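Local structure of inactivation-no-after-potential D protein (Drosophila melanogaster, 2QKV) at residues T57-D62 with K77-K82. The protein is a multi-PDZ scaffold of fly vision, whose fifth PDZ domain probably takes part in organising G protein-coupled signalling partners at the membrane. The protein carries 1 engineered substitution. Numbering follows the deposited sequence.
Sequences TKFNGD and KGANGK
Asn-60 reaches across to the backbone of Lys-82 with its side-chain amide. Its ND2 donates a hydrogen bond to Lys-82 O at 3.2 Å. The bond is somewhat bent, with an N-H...O angle of 145°. The acceptor lies a little out of the Asn-60 amide plane. CG of Asn-60 stands anti to its own carbonyl carbon (chi1 -76°), which brings the amide up to Lys-82 O. The second amide atom, OD1, accepts a hydrogen bond from Ser-84 N, the stronger polar partner. The two bonds use both ends of the amide and fix its rotation. With an alanine at Asn-60, Lys-82 O and Ser-84 N would probably lose these side-chain mates, and the tie between the turn and the start of strand 82-88 would weaken.

In this PDZ domain, Asn-60 lies in a type I' turn from Phe-59 to Asp-62, which joins strands 55-59 and 62-63 as a tight hairpin. Backbone hydrogen bonds from Phe-59 N to Asp-62 O and from Asp-62 N to Phe-59 O, both 2.9 Å, close the turn. Helix 69-77 is followed by a loop that carries Ala-79 and runs into strand 82-88.

Phe-59 makes the apolar part of the contact. With chi1 at -174°, its side chain extends away from the backbone N, which brings the far end of the ring to Ala-79. The methyl CB of Ala-79 meets the ring edge, near its plane, 3.7 Å from Phe-59 CZ. The same methyl lies 4.1 Å from Asn-60 ND2. Phe-59 also packs against Leu-75 and Phe-76 of the helix and against Val-83 and Met-85 of the strand.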
# COMPACT_ATOMS: atom_id res chain seq x y z
N THR A 57 -7.04 -14.50 6.62
CA THR A 57 -6.55 -14.30 5.26
C THR A 57 -7.48 -14.71 4.12
O THR A 57 -7.23 -14.36 2.96
CB THR A 57 -5.20 -15.02 5.08
OG1 THR A 57 -5.36 -16.41 5.39
CG2 THR A 57 -4.17 -14.43 6.03
N LYS A 58 -8.52 -15.47 4.43
CA LYS A 58 -9.50 -15.87 3.42
C LYS A 58 -10.85 -15.97 4.11
O LYS A 58 -10.95 -16.46 5.23
CB LYS A 58 -9.13 -17.22 2.77
CG LYS A 58 -10.02 -17.56 1.57
CD LYS A 58 -9.50 -18.73 0.75
CE LYS A 58 -8.26 -18.34 -0.02
NZ LYS A 58 -7.87 -19.36 -1.05
N PHE A 59 -11.89 -15.46 3.47
CA PHE A 59 -13.22 -15.48 4.07
C PHE A 59 -14.20 -16.01 3.05
O PHE A 59 -14.35 -15.44 1.98
CB PHE A 59 -13.64 -14.06 4.50
CG PHE A 59 -14.93 -14.03 5.27
CD1 PHE A 59 -14.93 -14.23 6.65
CD2 PHE A 59 -16.15 -13.88 4.61
CE1 PHE A 59 -16.13 -14.29 7.38
CE2 PHE A 59 -17.36 -13.94 5.34
CZ PHE A 59 -17.34 -14.14 6.72
N ASN A 60 -14.87 -17.11 3.40
CA ASN A 60 -15.82 -17.77 2.51
C ASN A 60 -15.34 -17.87 1.07
O ASN A 60 -16.07 -17.53 0.14
CB ASN A 60 -17.19 -17.07 2.57
CG ASN A 60 -17.97 -17.41 3.83
OD1 ASN A 60 -17.52 -18.21 4.65
ND2 ASN A 60 -19.14 -16.81 3.98
N GLY A 61 -14.10 -18.32 0.91
CA GLY A 61 -13.53 -18.51 -0.41
C GLY A 61 -12.81 -17.34 -1.04
O GLY A 61 -12.07 -17.54 -2.01
N ASP A 62 -13.00 -16.14 -0.52
CA ASP A 62 -12.33 -14.98 -1.10
C ASP A 62 -11.05 -14.64 -0.35
O ASP A 62 -11.07 -14.39 0.85
CB ASP A 62 -13.26 -13.75 -1.08
CG ASP A 62 -14.36 -13.84 -2.12
OD1 ASP A 62 -14.05 -14.16 -3.28
OD2 ASP A 62 -15.52 -13.56 -1.77
N LYS A 77 -19.62 -8.75 6.83
CA LYS A 77 -20.96 -8.27 7.16
C LYS A 77 -22.06 -9.00 6.39
O LYS A 77 -23.17 -9.15 6.89
CB LYS A 77 -21.06 -6.77 6.91
CG LYS A 77 -22.21 -6.06 7.62
CD LYS A 77 -21.88 -5.82 9.09
CE LYS A 77 -22.89 -4.90 9.75
NZ LYS A 77 -22.48 -4.53 11.13
N GLY A 78 -21.74 -9.45 5.18
CA GLY A 78 -22.72 -10.12 4.35
C GLY A 78 -22.96 -11.60 4.65
O GLY A 78 -23.84 -12.21 4.03
N ALA A 79 -22.19 -12.18 5.56
CA ALA A 79 -22.35 -13.59 5.90
C ALA A 79 -23.46 -13.77 6.93
O ALA A 79 -23.32 -13.37 8.08
CB ALA A 79 -21.04 -14.15 6.44
N ASN A 80 -24.56 -14.41 6.52
CA ASN A 80 -25.69 -14.64 7.41
C ASN A 80 -25.73 -16.05 7.96
O ASN A 80 -26.46 -16.33 8.92
CB ASN A 80 -27.01 -14.38 6.68
CG ASN A 80 -27.19 -12.94 6.29
OD1 ASN A 80 -27.73 -12.65 5.22
ND2 ASN A 80 -26.77 -12.03 7.16
N GLY A 81 -24.97 -16.95 7.35
CA GLY A 81 -24.96 -18.34 7.78
C GLY A 81 -23.58 -18.95 7.90
O GLY A 81 -22.83 -18.64 8.82
N LYS A 82 -23.26 -19.85 6.98
CA LYS A 82 -21.96 -20.51 7.00
C LYS A 82 -20.79 -19.55 6.86
O LYS A 82 -20.80 -18.65 6.02
CB LYS A 82 -21.89 -21.57 5.90
CG LYS A 82 -22.71 -22.83 6.16
CD LYS A 82 -22.21 -23.57 7.40
CE LYS A 82 -22.91 -24.92 7.56
NZ LYS A 82 -22.58 -25.55 8.88